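Segregation and condensation protein B (Mycobacterium tuberculosis, PDB 2Z99) is a winged-helix protein of chromosome partition and cell division that probably works with the SMC complex in chromosome segregation and condensation. Local coordinates at residues A22-I27 / A49-M54; T32-A37 / Q42-V47; L103-V108 / R133-R138. All coordinates share one frame; numbering follows the deposited sequence.

Contact 1 (A22-I27 / A49-M54); sequences ALLLVI and AKLQLM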
loop_
_atom_site.group_PDB
_atom_site.type_symbol
_atom_site.label_atom_id
_atom_site.label_comp_id
_atom_site.label_asym_id
_atom_site.label_seq_id
_atom_site.Cartn_x
_atom_site.Cartn_y
_atom_site.Cartn_z
ATOM N N ALA A 22 1.283 -0.766 13.264
ATOM C CA ALA A 22 0.041 -0.374 12.629
ATOM C C ALA A 22 0.283 0.784 11.664
ATOM O O ALA A 22 -0.205 0.758 10.536
ATOM C CB ALA A 22 -0.975 0.027 13.679
ATOM N N LEU A 23 1.055 1.777 12.103
ATOM C CA LEU A 23 1.338 2.959 11.300
ATOM C C LEU A 23 2.216 2.675 10.098
ATOM O O LEU A 23 1.928 3.136 8.991
ATOM C CB LEU A 23 1.970 4.061 12.170
ATOM C CG LEU A 23 1.184 4.449 13.435
ATOM C CD1 LEU A 23 1.941 5.504 14.229
ATOM C CD2 LEU A 23 -0.195 4.954 13.058
ATOM N N LEU A 24 3.283 1.915 10.297
ATOM C CA LEU A 24 4.171 1.590 9.193
ATOM C C LEU A 24 3.439 0.788 8.123
ATOM O O LEU A 24 3.930 0.647 6.999
ATOM C CB LEU A 24 5.358 0.768 9.685
ATOM C CG LEU A 24 6.433 1.487 10.493
ATOM C CD1 LEU A 24 7.431 0.460 11.016
ATOM C CD2 LEU A 24 7.117 2.530 9.611
ATOM N N LEU A 25 2.269 0.265 8.474
ATOM C CA LEU A 25 1.497 -0.549 7.542
ATOM C C LEU A 25 0.667 0.268 6.562
ATOM O O LEU A 25 0.689 0.002 5.362
ATOM C CB LEU A 25 0.566 -1.508 8.311
ATOM C CG LEU A 25 -0.276 -2.480 7.469
ATOM C CD1 LEU A 25 0.606 -3.615 6.960
ATOM C CD2 LEU A 25 -1.431 -3.039 8.295
ATOM N N VAL A 26 -0.043 1.269 7.073
ATOM C CA VAL A 26 -0.919 2.108 6.255
ATOM C C VAL A 26 -0.288 3.156 5.326
ATOM O O VAL A 26 -0.970 3.693 4.450
ATOM C CB VAL A 26 -1.948 2.846 7.128
ATOM C CG1 VAL A 26 -3.165 3.153 6.303
ATOM C CG2 VAL A 26 -2.342 2.011 8.311
ATOM N N ILE A 27 0.994 3.449 5.497
ATOM C CA ILE A 27 1.636 4.462 4.662
ATOM C C ILE A 27 2.011 3.966 3.271
ATOM O O ILE A 27 2.412 2.813 3.097
ATOM C CB ILE A 27 2.905 5.014 5.328
ATOM C CG1 ILE A 27 3.932 3.897 5.486
ATOM C CG2 ILE A 27 2.545 5.659 6.653
ATOM C CD1 ILE A 27 5.244 4.334 6.041
ATOM N N ALA A 49 14.827 5.397 17.934
ATOM C CA ALA A 49 15.486 4.223 18.488
ATOM C C ALA A 49 14.658 2.947 18.267
ATOM O O ALA A 49 15.181 1.903 17.868
ATOM C CB ALA A 49 15.706 4.432 19.979
ATOM N N LYS A 50 13.367 3.038 18.558
ATOM C CA LYS A 50 12.470 1.902 18.415
ATOM C C LYS A 50 12.442 1.337 16.992
ATOM O O LYS A 50 12.487 0.111 16.786
ATOM C CB LYS A 50 11.065 2.323 18.824
ATOM C CG LYS A 50 10.037 1.237 18.646
ATOM C CD LYS A 50 9.447 0.831 19.977
ATOM C CE LYS A 50 10.449 0.088 20.826
ATOM N NZ LYS A 50 10.610 -1.296 20.321
ATOM N N LEU A 51 12.370 2.235 16.013
ATOM C CA LEU A 51 12.323 1.832 14.619
ATOM C C LEU A 51 13.589 1.080 14.252
ATOM O O LEU A 51 13.540 0.095 13.507
ATOM C CB LEU A 51 12.139 3.064 13.735
ATOM C CG LEU A 51 10.761 3.734 13.827
ATOM C CD1 LEU A 51 10.826 5.149 13.301
ATOM C CD2 LEU A 51 9.737 2.917 13.038
ATOM N N GLN A 52 14.722 1.517 14.791
ATOM C CA GLN A 52 15.978 0.849 14.483
ATOM C C GLN A 52 16.077 -0.483 15.214
ATOM O O GLN A 52 16.791 -1.391 14.784
ATOM C CB GLN A 52 17.162 1.745 14.839
ATOM C CG GLN A 52 17.919 2.261 13.616
ATOM C CD GLN A 52 18.512 1.139 12.766
ATOM O OE1 GLN A 52 19.365 0.373 13.229
ATOM N NE2 GLN A 52 18.057 1.035 11.518
ATOM N N LEU A 53 15.357 -0.607 16.321
ATOM C CA LEU A 53 15.368 -1.863 17.060
ATOM C C LEU A 53 14.416 -2.841 16.348
ATOM O O LEU A 53 14.718 -4.034 16.209
ATOM C CB LEU A 53 14.934 -1.640 18.510
ATOM C CG LEU A 53 14.786 -2.935 19.318
ATOM C CD1 LEU A 53 16.076 -3.727 19.251
ATOM C CD2 LEU A 53 14.417 -2.613 20.759
ATOM N N MET A 54 13.273 -2.331 15.894
ATOM C CA MET A 54 12.319 -3.156 15.154
ATOM C C MET A 54 12.969 -3.582 13.838
ATOM O O MET A 54 12.766 -4.696 13.373
ATOM C CB MET A 54 11.042 -2.369 14.864
ATOM C CG MET A 54 10.283 -1.979 16.106
ATOM S SD MET A 54 8.929 -0.869 15.761
ATOM C CE MET A 54 7.991 -1.904 14.544
#
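Met54, whose thioether methyl reaches Leu24, is held in its helix by a backbone bond of 2.7 Å from Met54 N to Lys50 O. That bond lies within 49-54; no hydrogen bond runs between 22-27 and 49-54, and the contact itself is wholly apolar. Three buried side chains make it. Leu24 points at helix 44-60 and passes aslant of Leu51, whose methyl CD2 lies 3.9 Å from Leu24 CD1. The other methyl, Leu24 CD2, is 4.3 Å from the same Leu51 CD2, which therefore faces both prongs of the opposing leucine. Met54, three residues after Leu51, comes to Leu24 CD1 with its CE at 4.3 Å. The methionine chain runs extended from CA to SD and then bends at the last bond (chi3 57°); this turn lets the methyl make the approach while Met54 SD stays 5.1 Å from Leu24 CD1. The spacing is wide for helix packing, the nearest alpha carbons, Leu24 CA and Leu51 CA, being 9.8 Å apart, and only 89 Å² is buried in sum. Long side chains bridge the gap between the helices, which here do not press backbone on backbone. The geometry fits the interior of a winged-helix domain, where helices 13-26 and 44-60 share one apolar core. Leu36 of helix 33-40 packs on Leu51, while the wing strands supply Leu67, which touches Leu24 and Met54, together with Met76 against Leu24 and Trp74 against Leu51. On another flank of helix 13-26, Tyr77 of the second subunit packs on Leu25.

Contact 2 (T32-A37 / Q42-V47); sequences TADALA and QPVYRV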
loop_
_atom_site.group_PDB
_atom_site.type_symbol
_atom_site.label_atom_id
_atom_site.label_comp_id
_atom_site.label_asym_id
_atom_site.label_seq_id
_atom_site.Cartn_x
_atom_site.Cartn_y
_atom_site.Cartn_z
ATOM N N THR A 32 8.302 10.017 8.514
ATOM C CA THR A 32 9.441 10.494 9.265
ATOM C C THR A 32 9.295 10.105 10.728
ATOM O O THR A 32 8.183 9.930 11.227
ATOM C CB THR A 32 9.559 12.024 9.144
ATOM O OG1 THR A 32 10.730 12.465 9.833
ATOM C CG2 THR A 32 8.340 12.709 9.745
ATOM N N ALA A 33 10.424 9.954 11.407
ATOM C CA ALA A 33 10.407 9.617 12.821
ATOM C C ALA A 33 9.547 10.661 13.535
ATOM O O ALA A 33 8.743 10.328 14.416
ATOM C CB ALA A 33 11.812 9.628 13.367
ATOM N N ASP A 34 9.691 11.921 13.118
ATOM C CA ASP A 34 8.939 13.026 13.709
ATOM C C ASP A 34 7.451 12.870 13.501
ATOM O O ASP A 34 6.664 13.128 14.407
ATOM C CB ASP A 34 9.380 14.367 13.117
ATOM C CG ASP A 34 10.875 14.572 13.193
ATOM O OD1 ASP A 34 11.610 13.884 12.450
ATOM O OD2 ASP A 34 11.326 15.414 13.999
ATOM N N ALA A 35 7.059 12.461 12.301
ATOM C CA ALA A 35 5.643 12.286 11.999
ATOM C C ALA A 35 5.083 11.213 12.923
ATOM O O ALA A 35 4.019 11.379 13.529
ATOM C CB ALA A 35 5.466 11.876 10.549
ATOM N N LEU A 36 5.814 10.106 13.017
ATOM C CA LEU A 36 5.420 8.996 13.875
ATOM C C LEU A 36 5.425 9.491 15.321
ATOM O O LEU A 36 4.461 9.293 16.062
ATOM C CB LEU A 36 6.396 7.826 13.678
ATOM C CG LEU A 36 6.245 7.147 12.305
ATOM C CD1 LEU A 36 7.314 6.121 12.088
ATOM C CD2 LEU A 36 4.879 6.504 12.216
ATOM N N ALA A 37 6.504 10.171 15.698
ATOM C CA ALA A 37 6.636 10.717 17.044
ATOM C C ALA A 37 5.423 11.570 17.384
ATOM O O ALA A 37 4.771 11.385 18.421
ATOM C CB ALA A 37 7.906 11.552 17.137
ATOM N N GLN A 42 5.129 10.854 21.297
ATOM C CA GLN A 42 6.330 10.465 22.015
ATOM C C GLN A 42 7.526 11.307 21.596
ATOM O O GLN A 42 7.454 12.082 20.643
ATOM C CB GLN A 42 6.661 8.993 21.728
ATOM C CG GLN A 42 5.573 8.013 22.104
ATOM C CD GLN A 42 5.311 7.988 23.588
ATOM O OE1 GLN A 42 6.211 7.715 24.375
ATOM N NE2 GLN A 42 4.075 8.275 23.981
ATOM N N PRO A 43 8.644 11.185 22.331
ATOM C CA PRO A 43 9.848 11.946 21.982
ATOM C C PRO A 43 10.414 11.272 20.736
ATOM O O PRO A 43 10.434 10.038 20.651
ATOM C CB PRO A 43 10.750 11.750 23.199
ATOM C CG PRO A 43 9.784 11.570 24.317
ATOM C CD PRO A 43 8.740 10.667 23.709
ATOM N N VAL A 44 10.870 12.055 19.766
ATOM C CA VAL A 44 11.395 11.433 18.565
ATOM C C VAL A 44 12.575 10.516 18.851
ATOM O O VAL A 44 12.683 9.455 18.248
ATOM C CB VAL A 44 11.799 12.480 17.480
ATOM C CG1 VAL A 44 10.780 13.593 17.435
ATOM C CG2 VAL A 44 13.201 13.013 17.728
ATOM N N TYR A 45 13.450 10.897 19.779
ATOM C CA TYR A 45 14.617 10.066 20.073
ATOM C C TYR A 45 14.202 8.639 20.430
ATOM O O TYR A 45 14.924 7.683 20.150
ATOM C CB TYR A 45 15.440 10.680 21.222
ATOM C CG TYR A 45 14.932 10.367 22.614
ATOM C CD1 TYR A 45 15.209 9.140 23.211
ATOM C CD2 TYR A 45 14.116 11.266 23.300
ATOM C CE1 TYR A 45 14.681 8.807 24.446
ATOM C CE2 TYR A 45 13.586 10.948 24.536
ATOM C CZ TYR A 45 13.873 9.711 25.102
ATOM O OH TYR A 45 13.352 9.373 26.331
ATOM N N ARG A 46 13.037 8.522 21.063
ATOM C CA ARG A 46 12.474 7.240 21.482
ATOM C C ARG A 46 11.980 6.471 20.248
ATOM O O ARG A 46 12.318 5.299 20.055
ATOM C CB ARG A 46 11.323 7.502 22.465
ATOM C CG ARG A 46 10.587 6.276 23.006
ATOM C CD ARG A 46 9.793 6.687 24.243
ATOM N NE ARG A 46 8.686 5.809 24.627
ATOM C CZ ARG A 46 8.786 4.500 24.816
ATOM N NH1 ARG A 46 9.953 3.898 24.641
ATOM N NH2 ARG A 46 7.728 3.799 25.213
ATOM N N VAL A 47 11.191 7.136 19.408
ATOM C CA VAL A 47 10.673 6.518 18.189
ATOM C C VAL A 47 11.841 6.109 17.288
ATOM O O VAL A 47 11.933 4.962 16.844
ATOM C CB VAL A 47 9.739 7.506 17.436
ATOM C CG1 VAL A 47 9.241 6.900 16.127
ATOM C CG2 VAL A 47 8.568 7.864 18.317
#
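Ala37 and Gln42 bring the two backbones to their closest approach, their CA atoms 5.0 Å apart, where the chain passes from helix 33-40 to helix 44-60. Gln42 N donates to Ala37 O at 2.9 Å with an N-H...O angle of 158°, tying the last residue before Pro43 to the preceding helix; Pro43 then takes the N-cap position of the next. This is the turn of a helix-turn-helix unit, and the side chains beyond it pack the two helices together. Ala37 is the central one. Its CB receives Val44 CG1 at 3.5 Å, and Val47 CG2 settles on the backbone beside it, 3.7 Å from Ala37 CA. Val47 divides its branches: with CG1 anti to its own backbone N (chi1 177°), that methyl goes to Leu36 CB at 3.9 Å, while CG2 is left for Ala37. At the outer margin, Val44 CG1 also comes within 3.9 Å of Asp34 OD2, the two side chains crossing at a slant. Gln42 turns its amide away to its own segment: Arg46 NE gives a bond of 3.1 Å to Gln42 OE1, which lies at the guanidinium edge, in its plane. The amide NE2 of Gln42 is bonded to Glu10, so both ends of the group have partners, which should restrain its rotation. The chemistry thus splits in two: a backbone bond closes the turn, with the Gln42 amide tied to Arg46 and Glu10 beside it, whereas two valines on a small alanine, with the carboxylate of Asp34 kept to the exposed margin, set how closely the helices pack.

Contact 3 (L103-V108 / R133-R138); sequences LETLAV and RTLLAR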
loop_
_atom_site.group_PDB
_atom_site.type_symbol
_atom_site.label_atom_id
_atom_site.label_comp_id
_atom_site.label_asym_id
_atom_site.label_seq_id
_atom_site.Cartn_x
_atom_site.Cartn_y
_atom_site.Cartn_z
ATOM N N LEU A 103 -11.562 -22.172 -23.742
ATOM C CA LEU A 103 -11.309 -23.577 -23.460
ATOM C C LEU A 103 -11.944 -24.424 -24.557
ATOM O O LEU A 103 -11.360 -25.401 -25.043
ATOM C CB LEU A 103 -11.884 -23.976 -22.094
ATOM C CG LEU A 103 -11.158 -23.572 -20.801
ATOM C CD1 LEU A 103 -9.657 -23.495 -21.065
ATOM C CD2 LEU A 103 -11.677 -22.241 -20.284
ATOM N N GLU A 104 -13.147 -24.025 -24.950
ATOM C CA GLU A 104 -13.898 -24.705 -25.988
ATOM C C GLU A 104 -13.036 -24.841 -27.238
ATOM O O GLU A 104 -12.829 -25.939 -27.741
ATOM C CB GLU A 104 -15.144 -23.893 -26.332
ATOM C CG GLU A 104 -16.422 -24.700 -26.473
ATOM C CD GLU A 104 -17.211 -24.775 -25.178
ATOM O OE1 GLU A 104 -16.835 -25.582 -24.299
ATOM O OE2 GLU A 104 -18.199 -24.013 -25.039
ATOM N N THR A 105 -12.527 -23.722 -27.739
ATOM C CA THR A 105 -11.712 -23.758 -28.942
ATOM C C THR A 105 -10.368 -24.410 -28.702
ATOM O O THR A 105 -9.747 -24.920 -29.631
ATOM C CB THR A 105 -11.521 -22.336 -29.561
ATOM O OG1 THR A 105 -10.168 -22.167 -29.989
ATOM C CG2 THR A 105 -11.875 -21.269 -28.577
ATOM N N LEU A 106 -9.918 -24.411 -27.455
ATOM C CA LEU A 106 -8.644 -25.041 -27.144
ATOM C C LEU A 106 -8.862 -26.532 -27.357
ATOM O O LEU A 106 -8.048 -27.206 -27.983
ATOM C CB LEU A 106 -8.249 -24.785 -25.688
ATOM C CG LEU A 106 -6.767 -24.865 -25.299
ATOM C CD1 LEU A 106 -6.696 -25.209 -23.827
ATOM C CD2 LEU A 106 -6.018 -25.911 -26.109
ATOM N N ALA A 107 -9.981 -27.027 -26.838
ATOM C CA ALA A 107 -10.342 -28.437 -26.949
ATOM C C ALA A 107 -10.448 -28.867 -28.404
ATOM O O ALA A 107 -10.048 -29.978 -28.765
ATOM C CB ALA A 107 -11.654 -28.694 -26.241
ATOM N N VAL A 108 -10.989 -27.991 -29.243
ATOM C CA VAL A 108 -11.123 -28.314 -30.646
ATOM C C VAL A 108 -9.743 -28.587 -31.240
ATOM O O VAL A 108 -9.551 -29.585 -31.927
ATOM C CB VAL A 108 -11.830 -27.167 -31.419
ATOM C CG1 VAL A 108 -11.832 -27.454 -32.915
ATOM C CG2 VAL A 108 -13.247 -27.025 -30.926
ATOM N N ARG A 133 -5.420 -15.981 -30.919
ATOM C CA ARG A 133 -4.347 -15.096 -30.502
ATOM C C ARG A 133 -3.934 -15.370 -29.059
ATOM O O ARG A 133 -2.772 -15.687 -28.799
ATOM C CB ARG A 133 -4.805 -13.650 -30.620
ATOM C CG ARG A 133 -3.714 -12.619 -30.443
ATOM C CD ARG A 133 -4.316 -11.239 -30.231
ATOM N NE ARG A 133 -5.397 -10.977 -31.175
ATOM C CZ ARG A 133 -6.349 -10.069 -30.977
ATOM N NH1 ARG A 133 -6.351 -9.335 -29.870
ATOM N NH2 ARG A 133 -7.312 -9.909 -31.874
ATOM N N THR A 134 -4.871 -15.252 -28.119
ATOM C CA THR A 134 -4.518 -15.471 -26.723
ATOM C C THR A 134 -3.963 -16.879 -26.525
ATOM O O THR A 134 -2.939 -17.052 -25.876
ATOM C CB THR A 134 -5.717 -15.222 -25.749
ATOM O OG1 THR A 134 -6.700 -16.247 -25.913
ATOM C CG2 THR A 134 -6.357 -13.870 -26.011
ATOM N N LEU A 135 -4.620 -17.884 -27.093
ATOM C CA LEU A 135 -4.132 -19.252 -26.967
ATOM C C LEU A 135 -2.697 -19.344 -27.462
ATOM O O LEU A 135 -1.895 -20.097 -26.912
ATOM C CB LEU A 135 -4.994 -20.219 -27.771
ATOM C CG LEU A 135 -6.349 -20.605 -27.197
ATOM C CD1 LEU A 135 -6.987 -21.619 -28.112
ATOM C CD2 LEU A 135 -6.176 -21.183 -25.810
ATOM N N LEU A 136 -2.380 -18.586 -28.508
ATOM C CA LEU A 136 -1.031 -18.580 -29.062
ATOM C C LEU A 136 -0.054 -17.883 -28.119
ATOM O O LEU A 136 0.974 -18.451 -27.750
ATOM C CB LEU A 136 -1.010 -17.877 -30.418
ATOM C CG LEU A 136 -1.745 -18.564 -31.570
ATOM C CD1 LEU A 136 -1.682 -17.678 -32.797
ATOM C CD2 LEU A 136 -1.128 -19.925 -31.847
ATOM N N ALA A 137 -0.383 -16.653 -27.734
ATOM C CA ALA A 137 0.462 -15.875 -26.838
ATOM C C ALA A 137 0.725 -16.607 -25.526
ATOM O O ALA A 137 1.811 -16.497 -24.959
ATOM C CB ALA A 137 -0.178 -14.536 -26.562
ATOM N N ARG A 138 -0.265 -17.351 -25.040
ATOM C CA ARG A 138 -0.100 -18.095 -23.796
ATOM C C ARG A 138 0.600 -19.428 -24.028
ATOM O O ARG A 138 0.712 -20.237 -23.101
ATOM C CB ARG A 138 -1.447 -18.367 -23.133
ATOM C CG ARG A 138 -2.221 -17.137 -22.764
ATOM C CD ARG A 138 -3.423 -17.516 -21.935
ATOM N NE ARG A 138 -4.213 -16.343 -21.592
ATOM C CZ ARG A 138 -5.076 -16.302 -20.583
ATOM N NH1 ARG A 138 -5.250 -17.375 -19.822
ATOM N NH2 ARG A 138 -5.766 -15.193 -20.342
#
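Leu135 projects from helix 129-137 straight at helix 100-112 and spreads its two methyls over Thr105 and Leu106. The two meet it differently. Thr105 and Leu135 lie side by side and point opposite ways, so that Leu135 CD1 comes alongside the hydroxyl, 3.7 Å from Thr105 OG1. The same CD1 drops onto the helix backbone, 3.9 Å from Leu106 CA. Leu106 and Leu135, by contrast, lie obliquely across one another: Leu135 CD2 abuts the branch point, 3.8 Å from Leu106 CG, and is 4.2 Å from Leu106 CB. Leu106 has CG on the far side from its backbone N (chi1 -156°), which carries its branch to the flank of the incoming CD2. The approach of the backbones matches this single inserted side chain, the nearest alpha carbons, Leu106 CA and Leu135 CA, being 7.3 Å apart. No hydrogen bond crosses the contact. Thr105 OG1 is buried by it without a partner in the model, facing a methyl; its chi1 of 138° is not staggered, so the modelled direction of the hydroxyl deserves caution. The packing joins the first and third helices of the C-terminal winged-helix domain. Ile141 of strand 141-146 touches both Leu106 and Leu135, Thr157 of strand 153-157 also packs on Leu106, and Val120 and Arg124 of helix 117-124 lie against Thr105, so the contact is enclosed by the second helix and by the wing strands.

Contacts 1 and 3 are buried and wholly without hydrogen bonds across them, each joining the first and third helices of a winged-helix domain; contact 2 is partly buried and adds a backbone bond and an edge carboxylate at a helix-turn-helix bend. Contacts 1 and 2 both use helix 44-60 and pack against each other through Leu36, whose CD2 is 3.7 Å from Leu23 CD1; their centres are about 10 Å apart, and contact 2 runs from this core out to the surface, where Asp34 and Val44 lie. Contact 3 belongs to the other domain, its centre about 48 Å from that of contact 1, across the chain's centre. Its backbones approach more closely than those of contact 1.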